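Local coordinates for protein heat shock protease HtrA (PDB 1L1J) that probably acts as an ATP-independent serine endopeptidase in the heat-shock response, this chain being its trypsin-like protease domain, at residues Pro5-Asn8 against Val9-Cys13; Ser29-Pro33 against Tyr34-Phe38. All blocks are in the same frame, centred on the assembly; numbering follows the deposited sequence.

Contact 1. Residues Pro5-Asn8 against Val9-Cys13; sequences PIVN and VVEAC
Val9 N donates to Pro5 O at 2.9 Å, and Val10 N meets Ile6 O at 3.2 Å in a nearly straight bond. Glu11 N to Val7 O, at 3.0 Å, and Ala12 N to Asn8 O, at 2.9 Å, complete four successive rungs of an i to i+4 ladder, though the last is more bent, with an N-H...O angle of 140°. The side chains divide by face. On the packed face Val10 tucks CG2 against the ladder, 3.6 Å from Ile6 O; its first torsion, 167°, sends CG1 away from the backbone N and brings CG2 beside it, which turns that methyl back toward the preceding turn. Val9 is the buried residue of this face that meets both Ile135 and Leu188. Helix 5-13 is thus an amphipathic N-terminal helix laid on the C-terminal barrel of the trypsin-like fold: Ile6 and Val10 also touch Ile135 of strand 133-138, Val10 meets Val147 as well, and Cys13 joins Val9 on Leu188. Turned away from this hydrophobic seam, Val7 and Glu11 lie side by side and point the same way. Their only close side-chain approach is Val7 CG1 to Glu11 OE1, 3.7 Å, a carboxylate oxygen passing alongside a methyl with no polar bond between them. The bend of the Glu11 chain at its second torsion, 75°, helps bring OE1 back alongside the Val7 methyl. Both residues are exposed within the monomer, although crystal neighbours touch them.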
loop_
_atom_site.group_PDB
_atom_site.type_symbol
_atom_site.label_atom_id
_atom_site.label_comp_id
_atom_site.label_asym_id
_atom_site.label_seq_id
_atom_site.Cartn_x
_atom_site.Cartn_y
_atom_site.Cartn_z
ATOM N N PRO A 5 -11.012 -16.133 11.183
ATOM C CA PRO A 5 -11.252 -15.365 9.961
ATOM C C PRO A 5 -10.037 -14.576 9.490
ATOM O O PRO A 5 -9.557 -14.774 8.373
ATOM C CB PRO A 5 -12.409 -14.450 10.347
ATOM C CG PRO A 5 -13.153 -15.259 11.358
ATOM C CD PRO A 5 -12.050 -15.862 12.190
ATOM N N ILE A 6 -9.539 -13.676 10.333
ATOM C CA ILE A 6 -8.394 -12.859 9.955
ATOM C C ILE A 6 -7.307 -13.710 9.316
ATOM O O ILE A 6 -6.774 -13.363 8.266
ATOM C CB ILE A 6 -7.807 -12.113 11.170
ATOM C CG1 ILE A 6 -8.854 -11.143 11.742
ATOM C CG2 ILE A 6 -6.544 -11.372 10.756
ATOM C CD1 ILE A 6 -8.479 -10.521 13.087
ATOM N N VAL A 7 -6.993 -14.835 9.946
ATOM C CA VAL A 7 -5.962 -15.720 9.430
ATOM C C VAL A 7 -6.338 -16.146 8.026
ATOM O O VAL A 7 -5.498 -16.204 7.118
ATOM C CB VAL A 7 -5.823 -16.976 10.305
ATOM C CG1 VAL A 7 -4.779 -17.923 9.710
ATOM C CG2 VAL A 7 -5.444 -16.567 11.717
ATOM N N ASN A 8 -7.618 -16.441 7.857
ATOM C CA ASN A 8 -8.120 -16.868 6.564
ATOM C C ASN A 8 -7.929 -15.791 5.510
ATOM O O ASN A 8 -7.333 -16.057 4.476
ATOM C CB ASN A 8 -9.587 -17.256 6.692
ATOM C CG ASN A 8 -9.769 -18.547 7.469
ATOM O OD1 ASN A 8 -10.708 -18.686 8.267
ATOM N ND2 ASN A 8 -8.870 -19.507 7.232
ATOM N N VAL A 9 -8.409 -14.578 5.770
ATOM C CA VAL A 9 -8.260 -13.501 4.796
ATOM C C VAL A 9 -6.824 -13.366 4.292
ATOM O O VAL A 9 -6.575 -13.382 3.081
ATOM C CB VAL A 9 -8.711 -12.143 5.371
ATOM C CG1 VAL A 9 -8.140 -10.998 4.539
ATOM C CG2 VAL A 9 -10.229 -12.068 5.359
ATOM N N VAL A 10 -5.888 -13.237 5.223
ATOM C CA VAL A 10 -4.476 -13.093 4.894
ATOM C C VAL A 10 -4.026 -14.235 3.984
ATOM O O VAL A 10 -3.459 -14.005 2.909
ATOM C CB VAL A 10 -3.621 -13.070 6.190
ATOM C CG1 VAL A 10 -2.141 -13.246 5.865
ATOM C CG2 VAL A 10 -3.831 -11.752 6.912
ATOM N N GLU A 11 -4.286 -15.463 4.424
ATOM C CA GLU A 11 -3.927 -16.651 3.660
ATOM C C GLU A 11 -4.449 -16.488 2.237
ATOM O O GLU A 11 -3.831 -16.952 1.278
ATOM C CB GLU A 11 -4.570 -17.891 4.284
ATOM C CG GLU A 11 -3.668 -19.097 4.333
ATOM C CD GLU A 11 -2.623 -18.968 5.426
ATOM O OE1 GLU A 11 -3.005 -19.058 6.619
ATOM O OE2 GLU A 11 -1.426 -18.762 5.092
ATOM N N ALA A 12 -5.593 -15.821 2.112
ATOM C CA ALA A 12 -6.219 -15.608 0.818
ATOM C C ALA A 12 -5.716 -14.407 0.040
ATOM O O ALA A 12 -5.625 -14.470 -1.179
ATOM C CB ALA A 12 -7.726 -15.499 0.980
ATOM N N CYS A 13 -5.387 -13.319 0.726
ATOM C CA CYS A 13 -4.953 -12.117 0.029
ATOM C C CYS A 13 -3.457 -11.848 -0.003
ATOM O O CYS A 13 -2.988 -11.019 -0.788
ATOM C CB CYS A 13 -5.679 -10.916 0.616
ATOM S SG CYS A 13 -7.456 -11.199 0.791
#

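Contact 2. Residues Ser29-Pro33 against Tyr34-Phe38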
loop_
_atom_site.group_PDB
_atom_site.type_symbol
_atom_site.label_atom_id
_atom_site.label_comp_id
_atom_site.label_asym_id
_atom_site.label_seq_id
_atom_site.Cartn_x
_atom_site.Cartn_y
_atom_site.Cartn_z
ATOM N N SER A 29 13.422 11.770 -5.646
ATOM C CA SER A 29 12.546 12.809 -5.097
ATOM C C SER A 29 11.681 12.197 -3.989
ATOM O O SER A 29 11.493 12.789 -2.919
ATOM C CB SER A 29 11.651 13.379 -6.209
ATOM O OG SER A 29 10.680 14.274 -5.692
ATOM N N PHE A 30 11.165 11.001 -4.273
ATOM C CA PHE A 30 10.320 10.233 -3.353
ATOM C C PHE A 30 11.131 9.781 -2.144
ATOM O O PHE A 30 10.752 8.846 -1.431
ATOM C CB PHE A 30 9.738 9.011 -4.081
ATOM C CG PHE A 30 10.575 8.544 -5.250
ATOM C CD1 PHE A 30 11.928 8.251 -5.087
ATOM C CD2 PHE A 30 10.013 8.426 -6.519
ATOM C CE1 PHE A 30 12.706 7.851 -6.173
ATOM C CE2 PHE A 30 10.788 8.024 -7.613
ATOM C CZ PHE A 30 12.137 7.737 -7.438
ATOM N N PHE A 31 12.250 10.458 -1.923
ATOM C CA PHE A 31 13.130 10.145 -0.813
ATOM C C PHE A 31 12.741 10.989 0.400
ATOM O O PHE A 31 13.560 11.763 0.899
ATOM C CB PHE A 31 14.591 10.440 -1.202
ATOM C CG PHE A 31 15.612 9.591 -0.474
ATOM C CD1 PHE A 31 16.272 8.555 -1.138
ATOM C CD2 PHE A 31 15.909 9.825 0.871
ATOM C CE1 PHE A 31 17.218 7.761 -0.473
ATOM C CE2 PHE A 31 16.849 9.040 1.548
ATOM C CZ PHE A 31 17.506 8.005 0.874
ATOM N N ASP A 32 11.498 10.870 0.868
ATOM C CA ASP A 32 11.101 11.640 2.044
ATOM C C ASP A 32 11.731 10.980 3.268
ATOM O O ASP A 32 11.315 9.898 3.688
ATOM C CB ASP A 32 9.578 11.702 2.194
ATOM C CG ASP A 32 9.141 12.411 3.481
ATOM O OD1 ASP A 32 9.774 13.415 3.874
ATOM O OD2 ASP A 32 8.150 11.965 4.097
ATOM N N PRO A 33 12.750 11.643 3.851
ATOM C CA PRO A 33 13.540 11.242 5.025
ATOM C C PRO A 33 12.826 10.469 6.131
ATOM O O PRO A 33 13.467 9.725 6.881
ATOM C CB PRO A 33 14.133 12.569 5.523
ATOM C CG PRO A 33 13.266 13.638 4.878
ATOM C CD PRO A 33 13.020 13.053 3.522
ATOM N N TYR A 34 11.513 10.633 6.241
ATOM C CA TYR A 34 10.780 9.914 7.270
ATOM C C TYR A 34 10.813 8.419 6.939
ATOM O O TYR A 34 11.181 7.591 7.778
ATOM C CB TYR A 34 9.323 10.401 7.346
ATOM C CG TYR A 34 8.618 9.998 8.631
ATOM C CD1 TYR A 34 8.811 10.724 9.809
ATOM C CD2 TYR A 34 7.837 8.840 8.691
ATOM C CE1 TYR A 34 8.256 10.307 11.019
ATOM C CE2 TYR A 34 7.282 8.409 9.894
ATOM C CZ TYR A 34 7.499 9.147 11.057
ATOM O OH TYR A 34 6.993 8.708 12.262
ATOM N N PHE A 35 10.455 8.098 5.696
ATOM C CA PHE A 35 10.380 6.723 5.196
ATOM C C PHE A 35 11.689 5.921 5.182
ATOM O O PHE A 35 11.702 4.731 5.519
ATOM C CB PHE A 35 9.765 6.734 3.792
ATOM C CG PHE A 35 8.368 7.290 3.745
ATOM C CD1 PHE A 35 8.078 8.539 4.293
ATOM C CD2 PHE A 35 7.341 6.573 3.141
ATOM C CE1 PHE A 35 6.785 9.068 4.245
ATOM C CE2 PHE A 35 6.044 7.093 3.087
ATOM C CZ PHE A 35 5.770 8.348 3.642
ATOM N N GLU A 36 12.781 6.559 4.777
ATOM C CA GLU A 36 14.068 5.880 4.743
ATOM C C GLU A 36 14.514 5.553 6.160
ATOM O O GLU A 36 15.177 4.545 6.392
ATOM C CB GLU A 36 15.106 6.755 4.037
ATOM C CG GLU A 36 16.550 6.521 4.448
ATOM C CD GLU A 36 17.028 7.529 5.491
ATOM O OE1 GLU A 36 16.877 8.751 5.249
ATOM O OE2 GLU A 36 17.556 7.105 6.547
ATOM N N GLN A 37 14.125 6.392 7.113
ATOM C CA GLN A 37 14.514 6.165 8.491
ATOM C C GLN A 37 13.731 5.020 9.114
ATOM O O GLN A 37 14.236 4.325 10.001
ATOM C CB GLN A 37 14.322 7.435 9.325
ATOM C CG GLN A 37 15.419 7.640 10.378
ATOM C CD GLN A 37 15.006 8.575 11.514
ATOM O OE1 GLN A 37 14.547 9.707 11.284
ATOM N NE2 GLN A 37 15.170 8.104 12.752
ATOM N N PHE A 38 12.498 4.817 8.653
ATOM C CA PHE A 38 11.674 3.735 9.191
ATOM C C PHE A 38 12.284 2.385 8.834
ATOM O O PHE A 38 12.490 1.536 9.707
ATOM C CB PHE A 38 10.247 3.803 8.647
ATOM C CG PHE A 38 9.355 2.699 9.150
ATOM C CD1 PHE A 38 8.827 2.742 10.431
ATOM C CD2 PHE A 38 9.074 1.595 8.353
ATOM C CE1 PHE A 38 8.031 1.704 10.912
ATOM C CE2 PHE A 38 8.273 0.545 8.827
ATOM C CZ PHE A 38 7.757 0.602 10.105
#
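Asp32 O receives Phe35 N at 2.8 Å, a somewhat bent bond (N-H...O 133°). This i to i+3 link, with a weak one from Gln37 N to Pro33 O at 3.4 Å, joins the incoming loop to the first turn of helix 33-42. Asp32 makes a second contact through its side chain: the carboxylate and the Phe35 ring cross obliquely, planes 53° apart, with Asp32 OD2 nearest CE1. Phe35 takes this position because its CG lies beside the backbone N and opposite the carbonyl carbon (chi1 -61°), swinging the ring back toward Asp32 and into an edge-to-face stack with His74, the predicted catalytic histidine. An alanine at Phe35 would lack the ring, and would probably leave His74 without its edge-to-face partner and open a gap beside it. Before the helix, Phe31 sits at the centre of an inverse gamma turn and presents a ring edge to Glu36: Phe31 CE2 is 3.7 Å from Glu36 OE1, which lies near the ring plane, while Glu36 CB packs 3.8 Å from the same carbon. Tyr34 extends away from the loop, and its OH is hydrogen-bonded to Gln205 N. The whole segment belongs to the insertion between strands 17-23 and 54-64, which probably corresponds to loop LA of HtrA proteases. At the Phe31 edge the Glu36 carboxylate faces ring C-H groups, whose partial positive charge is likely to make that approach mildly favourable, and the Asp32 charge, close to the start of the helix, probably suits the helix dipole.

Overall arrangement
The two contacts follow one another along the chain, separated by strand 17-23, and fall on opposite sides of the chain's centre. Their centres are 30 Å apart and their nearest atoms about 17 Å, so they do not touch. Contact 1 lies within one helix, whereas contact 2 joins a loop to the start of another, and they stand differently toward the predicted Ser183-His74-Asp104 triad. In contact 2 the Phe35 side chain comes to about 3 Å from that of His74 and about 5 Å from that of Ser183, bringing the start of helix 33-42 beside the predicted catalytic residues. In contact 1 the Val10 side chain stays about 11 Å from that of Asn182, a predicted substrate-binding residue.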